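Local coordinates for protein tyrosine--tRNA ligase (PDB 2CYB) that probably activates tyrosine with ATP and transfers it to the acceptor end of tRNA(Tyr), as a homodimeric class I aminoacyl-tRNA synthetase, at residues 264-268 and 278-282; 250-254 and 300-304; 139-144 and 179-183. One frame throughout, in Å; residues are numbered along the deposited sequence.

Contact 1 (264-268 and 278-282)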
ATOM      1  N   GLY A 264     -11.137 -43.186   5.684  1.00 35.46           N
ATOM      2  CA  GLY A 264     -12.048 -43.702   6.694  1.00 36.22           C
ATOM      3  C   GLY A 264     -11.361 -44.598   7.706  1.00 43.71           C
ATOM      4  O   GLY A 264     -11.720 -44.628   8.885  1.00 43.21           O
ATOM      5  N   LYS A 265     -10.361 -45.333   7.239  1.00 41.23           N
ATOM      6  CA  LYS A 265      -9.605 -46.233   8.094  1.00 37.52           C
ATOM      7  C   LYS A 265      -8.275 -46.494   7.412  1.00 40.20           C
ATOM      8  O   LYS A 265      -8.127 -46.250   6.216  1.00 42.48           O
ATOM      9  CB  LYS A 265     -10.354 -47.557   8.277  1.00 44.91           C
ATOM     10  CG  LYS A 265     -10.592 -48.327   6.983  1.00 53.35           C
ATOM     11  CD  LYS A 265     -11.472 -47.543   6.015  1.00 67.01           C
ATOM     12  CE  LYS A 265     -11.699 -48.294   4.708  1.00 73.78           C
ATOM     13  NZ  LYS A 265     -12.452 -49.566   4.897  1.00 73.62           N
ATOM     14  N   ILE A 266      -7.305 -46.984   8.170  1.00 35.99           N
ATOM     15  CA  ILE A 266      -6.009 -47.287   7.585  1.00 33.37           C
ATOM     16  C   ILE A 266      -5.544 -48.662   8.045  1.00 36.15           C
ATOM     17  O   ILE A 266      -5.490 -48.951   9.244  1.00 37.29           O
ATOM     18  CB  ILE A 266      -4.962 -46.219   7.956  1.00 34.13           C
ATOM     19  CG1 ILE A 266      -3.603 -46.593   7.358  1.00 38.36           C
ATOM     20  CG2 ILE A 266      -4.884 -46.067   9.469  1.00 36.51           C
ATOM     21  CD1 ILE A 266      -2.527 -45.539   7.572  1.00 41.35           C
ATOM     22  N   VAL A 267      -5.245 -49.517   7.076  1.00 32.28           N
ATOM     23  CA  VAL A 267      -4.773 -50.857   7.363  1.00 33.24           C
ATOM     24  C   VAL A 267      -3.251 -50.817   7.425  1.00 34.91           C
ATOM     25  O   VAL A 267      -2.590 -50.360   6.492  1.00 40.03           O
ATOM     26  CB  VAL A 267      -5.207 -51.846   6.260  1.00 37.26           C
ATOM     27  CG1 VAL A 267      -4.627 -53.225   6.531  1.00 41.82           C
ATOM     28  CG2 VAL A 267      -6.722 -51.917   6.195  1.00 37.85           C
ATOM     29  N   VAL A 268      -2.699 -51.277   8.537  1.00 30.66           N
ATOM     30  CA  VAL A 268      -1.259 -51.308   8.711  1.00 32.30           C
ATOM     31  C   VAL A 268      -0.818 -52.764   8.625  1.00 37.31           C
ATOM     32  O   VAL A 268      -0.940 -53.518   9.592  1.00 35.33           O
ATOM     33  CB  VAL A 268      -0.861 -50.731  10.076  1.00 30.75           C
ATOM     34  CG1 VAL A 268       0.642 -50.788  10.258  1.00 31.19           C
ATOM     35  CG2 VAL A 268      -1.356 -49.298  10.186  1.00 31.42           C
ATOM     36  N   VAL A 278      -3.174 -54.915  11.181  1.00 40.97           N
ATOM     37  CA  VAL A 278      -4.109 -54.289  12.100  1.00 39.16           C
ATOM     38  C   VAL A 278      -4.777 -53.144  11.359  1.00 44.33           C
ATOM     39  O   VAL A 278      -4.165 -52.512  10.495  1.00 42.67           O
ATOM     40  CB  VAL A 278      -3.383 -53.750  13.353  1.00 38.88           C
ATOM     41  CG1 VAL A 278      -2.291 -52.763  12.945  1.00 37.37           C
ATOM     42  CG2 VAL A 278      -4.384 -53.098  14.290  1.00 46.78           C
ATOM     43  N   GLU A 279      -6.039 -52.891  11.685  1.00 41.70           N
ATOM     44  CA  GLU A 279      -6.784 -51.818  11.043  1.00 44.27           C
ATOM     45  C   GLU A 279      -7.233 -50.793  12.077  1.00 44.81           C
ATOM     46  O   GLU A 279      -7.671 -51.148  13.177  1.00 40.37           O
ATOM     47  CB  GLU A 279      -8.003 -52.388  10.313  1.00 45.30           C
ATOM     48  CG  GLU A 279      -8.811 -51.358   9.539  1.00 54.96           C
ATOM     49  CD  GLU A 279     -10.027 -51.967   8.858  1.00 65.14           C
ATOM     50  OE1 GLU A 279     -10.910 -52.486   9.574  1.00 67.38           O
ATOM     51  OE2 GLU A 279     -10.102 -51.927   7.611  1.00 56.09           O
ATOM     52  N   TYR A 280      -7.110 -49.518  11.729  1.00 32.08           N
ATOM     53  CA  TYR A 280      -7.527 -48.457  12.630  1.00 35.37           C
ATOM     54  C   TYR A 280      -8.654 -47.672  11.987  1.00 42.07           C
ATOM     55  O   TYR A 280      -8.515 -47.165  10.871  1.00 35.28           O
ATOM     56  CB  TYR A 280      -6.354 -47.537  12.956  1.00 36.56           C
ATOM     57  CG  TYR A 280      -5.242 -48.250  13.687  1.00 30.30           C
ATOM     58  CD1 TYR A 280      -4.130 -48.739  13.000  1.00 32.45           C
ATOM     59  CD2 TYR A 280      -5.310 -48.449  15.066  1.00 37.06           C
ATOM     60  CE1 TYR A 280      -3.108 -49.412  13.668  1.00 35.97           C
ATOM     61  CE2 TYR A 280      -4.294 -49.120  15.746  1.00 36.75           C
ATOM     62  CZ  TYR A 280      -3.197 -49.598  15.039  1.00 35.14           C
ATOM     63  OH  TYR A 280      -2.193 -50.264  15.700  1.00 35.21           O
ATOM     64  N   ALA A 281      -9.773 -47.586  12.698  1.00 33.03           N
ATOM     65  CA  ALA A 281     -10.947 -46.882  12.203  1.00 36.52           C
ATOM     66  C   ALA A 281     -10.988 -45.427  12.649  1.00 36.63           C
ATOM     67  O   ALA A 281     -11.846 -44.665  12.209  1.00 38.63           O
ATOM     68  CB  ALA A 281     -12.212 -47.607  12.659  1.00 34.69           C
ATOM     69  N   SER A 282     -10.075 -45.041  13.531  1.00 35.24           N
ATOM     70  CA  SER A 282     -10.031 -43.663  14.004  1.00 41.31           C
ATOM     71  C   SER A 282      -8.600 -43.314  14.367  1.00 40.22           C
ATOM     72  O   SER A 282      -7.788 -44.199  14.635  1.00 38.27           O
ATOM     73  CB  SER A 282     -10.927 -43.479  15.230  1.00 38.50           C
ATOM     74  OG  SER A 282     -10.332 -44.064  16.374  1.00 36.96           O
TER
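I266 and Y280 face each other as a hydrogen-bonded pair of a two-stranded antiparallel hairpin; V268 and V278 form the next such pair, with V267 and E279 as the non-hydrogen-bonded pair between them. The axes of strands 266-268 and 278-280 approach to 4.7 Å at 156°. Four backbone bonds close the ladder. The shortest, V268 N to V278 O at 2.7 Å, shares its pair with the return bond from V278 N to V268 O at 3.1 Å.

The two faces differ sharply. On one, V268 meets its neighbours with separate atoms: CB lies 3.8 Å from V278 CG1, and CG2 abuts the edge of the Y280 ring, in its plane, 3.9 Å from CE1. V278 CG1 gets there because it sits between its own backbone N and carbonyl carbon (chi1 57°). I266 CG2 packs more loosely on Y280 CB. On the other face E279 stretches out with CG anti to its backbone N, bringing OE2 to 3.7 Å from V267 CG2 and equally near K265 CG. The charges of K265 and E279 are close but make no salt bridge, with NZ 4.3 Å from OE2.

Y280 OH is bonded to D289 of helix 283-292, the helix whose N-cap is S282. The face carrying I266, V268 and Y280 is the inward one: I266 and V268 rest on A303 of helix 297-319, I266 and Y280 on L286 of helix 283-292. Y307 OH of helix 297-319 is hydrogen-bonded to V267 N, tying the first strand to that helix.

Contact 2 (250-254 and 300-304)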
ATOM      1  N   PRO A 250       5.314 -35.915  12.343  1.00 33.81           N
ATOM      2  CA  PRO A 250       5.024 -35.760  10.914  1.00 36.09           C
ATOM      3  C   PRO A 250       4.263 -36.913  10.277  1.00 31.79           C
ATOM      4  O   PRO A 250       3.386 -36.701   9.444  1.00 33.67           O
ATOM      5  CB  PRO A 250       6.414 -35.596  10.298  1.00 40.45           C
ATOM      6  CG  PRO A 250       7.200 -34.975  11.400  1.00 40.91           C
ATOM      7  CD  PRO A 250       6.757 -35.755  12.595  1.00 39.28           C
ATOM      8  N   ILE A 251       4.616 -38.137  10.651  1.00 32.47           N
ATOM      9  CA  ILE A 251       3.957 -39.306  10.091  1.00 32.27           C
ATOM     10  C   ILE A 251       2.546 -39.452  10.652  1.00 27.97           C
ATOM     11  O   ILE A 251       1.600 -39.715   9.904  1.00 31.93           O
ATOM     12  CB  ILE A 251       4.783 -40.584  10.371  1.00 29.80           C
ATOM     13  CG1 ILE A 251       6.199 -40.387   9.831  1.00 33.52           C
ATOM     14  CG2 ILE A 251       4.136 -41.796   9.717  1.00 32.12           C
ATOM     15  CD1 ILE A 251       6.245 -39.975   8.366  1.00 33.86           C
ATOM     16  N   LEU A 252       2.407 -39.275  11.961  1.00 31.33           N
ATOM     17  CA  LEU A 252       1.097 -39.366  12.586  1.00 33.04           C
ATOM     18  C   LEU A 252       0.201 -38.277  12.009  1.00 35.93           C
ATOM     19  O   LEU A 252      -0.996 -38.489  11.801  1.00 31.66           O
ATOM     20  CB  LEU A 252       1.208 -39.198  14.098  1.00 31.98           C
ATOM     21  CG  LEU A 252       1.532 -40.474  14.875  1.00 42.68           C
ATOM     22  CD1 LEU A 252       1.623 -40.157  16.359  1.00 50.86           C
ATOM     23  CD2 LEU A 252       0.448 -41.514  14.620  1.00 40.85           C
ATOM     24  N   ASP A 253       0.789 -37.115  11.736  1.00 32.89           N
ATOM     25  CA  ASP A 253       0.036 -36.002  11.178  1.00 30.55           C
ATOM     26  C   ASP A 253      -0.544 -36.356   9.822  1.00 31.04           C
ATOM     27  O   ASP A 253      -1.687 -36.011   9.531  1.00 33.88           O
ATOM     28  CB  ASP A 253       0.915 -34.746  11.054  1.00 34.44           C
ATOM     29  CG  ASP A 253       1.141 -34.057  12.394  1.00 42.63           C
ATOM     30  OD1 ASP A 253       2.026 -33.174  12.476  1.00 47.65           O
ATOM     31  OD2 ASP A 253       0.430 -34.393  13.364  1.00 41.41           O
ATOM     32  N   ILE A 254       0.226 -37.045   8.986  1.00 27.07           N
ATOM     33  CA  ILE A 254      -0.292 -37.416   7.677  1.00 31.20           C
ATOM     34  C   ILE A 254      -1.461 -38.380   7.859  1.00 32.90           C
ATOM     35  O   ILE A 254      -2.451 -38.318   7.131  1.00 31.22           O
ATOM     36  CB  ILE A 254       0.797 -38.059   6.795  1.00 31.24           C
ATOM     37  CG1 ILE A 254       1.905 -37.034   6.529  1.00 37.30           C
ATOM     38  CG2 ILE A 254       0.186 -38.543   5.477  1.00 30.73           C
ATOM     39  CD1 ILE A 254       3.080 -37.586   5.727  1.00 42.03           C
ATOM     40  N   LEU A 300       4.061 -48.135  10.791  1.00 29.69           N
ATOM     41  CA  LEU A 300       3.214 -46.993  10.465  1.00 30.83           C
ATOM     42  C   LEU A 300       3.735 -46.294   9.201  1.00 32.33           C
ATOM     43  O   LEU A 300       2.966 -45.983   8.296  1.00 33.11           O
ATOM     44  CB  LEU A 300       3.180 -46.006  11.628  1.00 31.45           C
ATOM     45  CG  LEU A 300       2.400 -44.718  11.343  1.00 34.89           C
ATOM     46  CD1 LEU A 300       0.976 -45.058  10.897  1.00 34.56           C
ATOM     47  CD2 LEU A 300       2.392 -43.854  12.587  1.00 40.21           C
ATOM     48  N   LYS A 301       5.043 -46.066   9.136  1.00 37.50           N
ATOM     49  CA  LYS A 301       5.635 -45.414   7.968  1.00 32.66           C
ATOM     50  C   LYS A 301       5.288 -46.119   6.665  1.00 37.25           C
ATOM     51  O   LYS A 301       4.907 -45.474   5.686  1.00 31.45           O
ATOM     52  CB  LYS A 301       7.157 -45.326   8.112  1.00 31.80           C
ATOM     53  CG  LYS A 301       7.632 -44.283   9.111  1.00 30.07           C
ATOM     54  CD  LYS A 301       9.156 -44.152   9.068  1.00 37.64           C
ATOM     55  CE  LYS A 301       9.645 -42.997   9.925  1.00 41.14           C
ATOM     56  NZ  LYS A 301      11.117 -42.788   9.800  1.00 39.98           N
ATOM     57  N   ILE A 302       5.423 -47.443   6.644  1.00 33.38           N
ATOM     58  CA  ILE A 302       5.117 -48.191   5.436  1.00 35.39           C
ATOM     59  C   ILE A 302       3.671 -47.975   5.010  1.00 33.73           C
ATOM     60  O   ILE A 302       3.389 -47.774   3.823  1.00 33.83           O
ATOM     61  CB  ILE A 302       5.353 -49.708   5.623  1.00 33.16           C
ATOM     62  CG1 ILE A 302       6.836 -49.976   5.904  1.00 36.87           C
ATOM     63  CG2 ILE A 302       4.911 -50.459   4.370  1.00 33.08           C
ATOM     64  CD1 ILE A 302       7.766 -49.447   4.828  1.00 42.80           C
ATOM     65  N   ALA A 303       2.758 -48.018   5.976  1.00 34.47           N
ATOM     66  CA  ALA A 303       1.341 -47.838   5.683  1.00 34.21           C
ATOM     67  C   ALA A 303       1.039 -46.413   5.220  1.00 27.39           C
ATOM     68  O   ALA A 303       0.288 -46.209   4.262  1.00 31.24           O
ATOM     69  CB  ALA A 303       0.496 -48.186   6.926  1.00 31.79           C
ATOM     70  N   VAL A 304       1.619 -45.431   5.900  1.00 27.52           N
ATOM     71  CA  VAL A 304       1.387 -44.034   5.530  1.00 27.77           C
ATOM     72  C   VAL A 304       1.892 -43.774   4.106  1.00 28.40           C
ATOM     73  O   VAL A 304       1.234 -43.097   3.321  1.00 29.45           O
ATOM     74  CB  VAL A 304       2.087 -43.077   6.509  1.00 28.09           C
ATOM     75  CG1 VAL A 304       2.036 -41.635   5.978  1.00 31.75           C
ATOM     76  CG2 VAL A 304       1.416 -43.161   7.872  1.00 32.98           C
TER
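I251 packs on L300 and V304, sliding past the first in the opposite direction and meeting the second at a slant, and its side chain is the one to follow. CB points toward segment 300-304 of helix 297-319 but leaves the touching to its branches. CG2, placed anti to the backbone N (chi1 -56° for the other branch), goes in between the two partners, 3.6 Å from V304 CG2 and 3.8 Å from L300 CG. CG1 takes the other course, beside the backbone N, and passes K301 CG at 4.2 Å. There the chain bends (chi2 -54°), which leaves CG1 rather than the tip, CD1, nearest K301.

Two further pairs flank this centre. The CD2 methyls of L252 and L300 touch at 3.7 Å, the two side chains crossing at about a right angle; L252 leaves its helix pointing away, and its end comes back to make the contact. I254 CG2 meets V304 CG1 at 3.6 Å, so the two methyls of V304 serve different residues, one I254 and the other I251. No hydrogen bond crosses the interface. K301 instead carries its extended chain past it, and NZ bonds the carbonyls of R237 and A239.

I236 lies against I251, I254 and K301, while F290 touches L252 and L300. With segment axes 10.0 Å apart and inclined at 42°, this is buried aliphatic helix-helix packing in the C-terminal helical part of the synthetase, away from the tyrosine pocket.

Contact 3 (139-144 and 179-183). With TYR (tyrosine), chain C.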
ATOM      1  N   ARG A 139       2.556  -6.455  11.722  1.00 29.87           N
ATOM      2  CA  ARG A 139       2.479  -7.598  12.627  1.00 32.53           C
ATOM      3  C   ARG A 139       1.622  -8.737  12.075  1.00 33.25           C
ATOM      4  O   ARG A 139       1.918  -9.910  12.312  1.00 29.37           O
ATOM      5  CB  ARG A 139       1.970  -7.163  14.012  1.00 30.81           C
ATOM      6  CG  ARG A 139       2.991  -6.330  14.780  1.00 37.16           C
ATOM      7  CD  ARG A 139       2.600  -6.061  16.235  1.00 53.42           C
ATOM      8  NE  ARG A 139       1.882  -4.799  16.415  1.00 60.90           N
ATOM      9  CZ  ARG A 139       0.558  -4.674  16.406  1.00 69.07           C
ATOM     10  NH1 ARG A 139       0.004  -3.480  16.577  1.00 75.51           N
ATOM     11  NH2 ARG A 139      -0.216  -5.740  16.243  1.00 68.66           N
ATOM     12  N   SER A 140       0.577  -8.412  11.320  1.00 27.29           N
ATOM     13  CA  SER A 140      -0.275  -9.458  10.765  1.00 28.74           C
ATOM     14  C   SER A 140       0.489 -10.289   9.737  1.00 27.59           C
ATOM     15  O   SER A 140       0.160 -11.452   9.489  1.00 31.09           O
ATOM     16  CB  SER A 140      -1.517  -8.842  10.101  1.00 31.11           C
ATOM     17  OG  SER A 140      -1.199  -8.280   8.832  1.00 28.77           O
ATOM     18  N   MET A 141       1.526  -9.697   9.154  1.00 25.95           N
ATOM     19  CA  MET A 141       2.304 -10.366   8.120  1.00 26.92           C
ATOM     20  C   MET A 141       3.561 -11.085   8.601  1.00 31.02           C
ATOM     21  O   MET A 141       4.294 -11.644   7.790  1.00 29.18           O
ATOM     22  CB  MET A 141       2.700  -9.353   7.044  1.00 27.98           C
ATOM     23  CG  MET A 141       1.525  -8.826   6.226  1.00 22.59           C
ATOM     24  SD  MET A 141       0.848 -10.139   5.241  1.00 26.18           S
ATOM     25  CE  MET A 141       2.134 -10.346   4.081  1.00 24.24           C
ATOM     26  N   ASP A 142       3.812 -11.076   9.906  1.00 30.89           N
ATOM     27  CA  ASP A 142       5.012 -11.725  10.434  1.00 40.19           C
ATOM     28  C   ASP A 142       5.228 -13.162   9.979  1.00 35.99           C
ATOM     29  O   ASP A 142       6.343 -13.543   9.631  1.00 40.10           O
ATOM     30  CB  ASP A 142       5.016 -11.676  11.962  1.00 43.84           C
ATOM     31  CG  ASP A 142       5.521 -10.351  12.498  1.00 59.64           C
ATOM     32  OD1 ASP A 142       6.698 -10.017  12.236  1.00 72.58           O
ATOM     33  OD2 ASP A 142       4.750  -9.642  13.176  1.00 71.46           O
ATOM     34  N   GLU A 143       4.167 -13.958   9.977  1.00 34.75           N
ATOM     35  CA  GLU A 143       4.273 -15.356   9.576  1.00 40.11           C
ATOM     36  C   GLU A 143       3.829 -15.605   8.132  1.00 41.06           C
ATOM     37  O   GLU A 143       3.738 -16.749   7.697  1.00 39.85           O
ATOM     38  CB  GLU A 143       3.438 -16.211  10.531  1.00 44.79           C
ATOM     39  CG  GLU A 143       3.825 -16.017  11.998  1.00 60.59           C
ATOM     40  CD  GLU A 143       2.848 -16.658  12.964  1.00 66.36           C
ATOM     41  OE1 GLU A 143       1.667 -16.247  12.982  1.00 75.58           O
ATOM     42  OE2 GLU A 143       3.262 -17.571  13.709  1.00 79.05           O
ATOM     43  N   VAL A 144       3.575 -14.533   7.385  1.00 33.26           N
ATOM     44  CA  VAL A 144       3.107 -14.666   6.005  1.00 28.69           C
ATOM     45  C   VAL A 144       4.039 -14.068   4.954  1.00 32.40           C
ATOM     46  O   VAL A 144       4.232 -14.641   3.877  1.00 34.05           O
ATOM     47  CB  VAL A 144       1.713 -14.008   5.854  1.00 31.51           C
ATOM     48  CG1 VAL A 144       1.206 -14.149   4.419  1.00 31.74           C
ATOM     49  CG2 VAL A 144       0.743 -14.640   6.835  1.00 34.55           C
ATOM     50  N   ASP A 179      -1.629 -19.470  10.839  1.00 27.94           N
ATOM     51  CA  ASP A 179      -0.716 -18.356  10.614  1.00 29.21           C
ATOM     52  C   ASP A 179      -1.424 -17.180   9.933  1.00 22.86           C
ATOM     53  O   ASP A 179      -0.840 -16.114   9.762  1.00 29.29           O
ATOM     54  CB  ASP A 179       0.521 -18.791   9.816  1.00 30.70           C
ATOM     55  CG  ASP A 179       0.188 -19.536   8.541  1.00 35.82           C
ATOM     56  OD1 ASP A 179      -1.002 -19.797   8.250  1.00 34.91           O
ATOM     57  OD2 ASP A 179       1.151 -19.878   7.821  1.00 39.29           O
ATOM     58  N   GLN A 180      -2.688 -17.375   9.571  1.00 24.70           N
ATOM     59  CA  GLN A 180      -3.480 -16.308   8.944  1.00 24.81           C
ATOM     60  C   GLN A 180      -4.311 -15.623  10.034  1.00 32.64           C
ATOM     61  O   GLN A 180      -5.075 -14.697   9.754  1.00 29.21           O
ATOM     62  CB  GLN A 180      -4.459 -16.873   7.905  1.00 25.44           C
ATOM     63  CG  GLN A 180      -3.853 -17.777   6.836  1.00 25.52           C
ATOM     64  CD  GLN A 180      -2.752 -17.092   6.060  1.00 30.99           C
ATOM     65  OE1 GLN A 180      -2.955 -16.019   5.489  1.00 28.98           O
ATOM     66  NE2 GLN A 180      -1.574 -17.706   6.036  1.00 26.27           N
ATOM     67  N   ARG A 181      -4.155 -16.072  11.278  1.00 25.86           N
ATOM     68  CA  ARG A 181      -4.957 -15.542  12.381  1.00 29.41           C
ATOM     69  C   ARG A 181      -4.980 -14.030  12.546  1.00 27.44           C
ATOM     70  O   ARG A 181      -6.053 -13.439  12.682  1.00 29.64           O
ATOM     71  CB  ARG A 181      -4.540 -16.189  13.712  1.00 35.57           C
ATOM     72  CG  ARG A 181      -5.566 -15.977  14.822  1.00 46.78           C
ATOM     73  CD  ARG A 181      -5.170 -16.641  16.147  1.00 46.82           C
ATOM     74  NE  ARG A 181      -6.295 -16.640  17.084  1.00 53.38           N
ATOM     75  CZ  ARG A 181      -6.891 -15.543  17.543  1.00 58.49           C
ATOM     76  NH1 ARG A 181      -6.474 -14.342  17.164  1.00 62.25           N
ATOM     77  NH2 ARG A 181      -7.924 -15.647  18.369  1.00 62.59           N
ATOM     78  N   LYS A 182      -3.814 -13.396  12.534  1.00 25.96           N
ATOM     79  CA  LYS A 182      -3.768 -11.952  12.701  1.00 30.66           C
ATOM     80  C   LYS A 182      -4.452 -11.215  11.560  1.00 30.03           C
ATOM     81  O   LYS A 182      -5.101 -10.196  11.786  1.00 27.25           O
ATOM     82  CB  LYS A 182      -2.325 -11.465  12.862  1.00 33.90           C
ATOM     83  CG  LYS A 182      -1.690 -11.921  14.173  1.00 39.49           C
ATOM     84  CD  LYS A 182      -0.616 -10.955  14.639  1.00 51.42           C
ATOM     85  CE  LYS A 182      -0.035 -11.384  15.982  1.00 60.99           C
ATOM     86  NZ  LYS A 182       1.060 -10.484  16.448  1.00 69.44           N
ATOM     87  N   ILE A 183      -4.301 -11.718  10.339  1.00 27.91           N
ATOM     88  CA  ILE A 183      -4.952 -11.092   9.202  1.00 24.05           C
ATOM     89  C   ILE A 183      -6.465 -11.251   9.375  1.00 26.36           C
ATOM     90  O   ILE A 183      -7.226 -10.313   9.154  1.00 24.86           O
ATOM     91  CB  ILE A 183      -4.485 -11.719   7.870  1.00 26.54           C
ATOM     92  CG1 ILE A 183      -3.025 -11.331   7.604  1.00 24.47           C
ATOM     93  CG2 ILE A 183      -5.378 -11.246   6.726  1.00 28.49           C
ATOM     94  CD1 ILE A 183      -2.410 -11.997   6.364  1.00 26.94           C
TER
HETATM   95  N   TYR C 401      -2.267 -15.319   2.954  1.00 23.64           N
HETATM   96  CA  TYR C 401      -2.531 -16.677   2.416  1.00 24.29           C
HETATM   97  C   TYR C 401      -1.309 -17.578   2.577  1.00 28.77           C
HETATM   98  O   TYR C 401      -1.392 -18.747   2.166  1.00 29.21           O
HETATM   99  CB  TYR C 401      -2.935 -16.570   0.942  1.00 27.15           C
HETATM  100  CG  TYR C 401      -4.213 -15.785   0.773  1.00 24.91           C
HETATM  101  CD1 TYR C 401      -4.268 -14.652  -0.041  1.00 25.85           C
HETATM  102  CD2 TYR C 401      -5.378 -16.183   1.440  1.00 22.90           C
HETATM  103  CE1 TYR C 401      -5.466 -13.931  -0.189  1.00 23.28           C
HETATM  104  CE2 TYR C 401      -6.563 -15.481   1.303  1.00 26.77           C
HETATM  105  CZ  TYR C 401      -6.605 -14.358   0.487  1.00 28.99           C
HETATM  106  OH  TYR C 401      -7.793 -13.686   0.345  1.00 25.54           O
HETATM  107  OXT TYR C 401      -0.291 -17.108   3.128  1.00 29.79           O
HETATM  108  O   HOH W   1      -1.923 -13.528   9.887  1.00 27.02           O
HETATM  109  O   HOH W   2       3.312 -10.647  14.896  1.00 47.72           O
HETATM  110  O   HOH W   3      -0.992 -14.934  12.607  1.00 40.66           O
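D179 O is hydrogen-bonded to two waters that bridge the segments: one, at 2.8 Å, is also bonded to S140 O and takes the N-H of I183, while the other, held more weakly, joins E143 OE1 to K182 N. No direct hydrogen bond crosses between 139-144 and 179-183. A third water stands between D142 OD2 and K182 NZ.

Direct contact is van der Waals packing. The start of helix 181-190 presses on S140, whose CA lies 3.6 Å from K182 CB, and I183 extends along it, CG1 against S140 O and CD1 in apolar contact with V144 CG2 and, at 3.9 Å, with M141 SD. V144 stands between the other segment and the substrate. CG2, beside the backbone N, touches D179 O at 3.6 Å and Q180 NE2, whereas CG1 faces the bound tyrosine, 3.6 Å from its OXT.

Q180 binds that substrate with both ends of its amide: OE1 takes a 2.7 Å bond from the amino N, and NE2 gives a weak one to OXT. A second NE2 bond, to D179 OD1, arrives 72° out of the carboxylate plane; together with Q162 NE2 on OE1 it would hold the amide in its rotation.

Helix 154-168, bearing Q162, backs the contact with Y158 on M141 and V144. Segment 179-183 leads from strand 173-177 of the Rossmann-fold sheet into helix 181-190, whose start receives the end of helix 134-140.

From the N terminus, contact 3 comes first: it closes a loop from 139-144 to 179-183 that takes in helix 154-168 and strand 173-177, all within the Rossmann-fold catalytic part. That loop is complete before the chain reaches 250. Contact 2 then opens at helix 250-263 and closes at helix 297-319, and contact 1, the hairpin that follows helix 250-263 directly, is nested inside it. These two touch through A303, their centres 12 Å apart, and join the hairpin and helices 250-263 and 297-319 into the C-terminal helical part. Contact 3 lies apart, its centre 36 Å from that of contact 1, on the opposite side of the chain's centre.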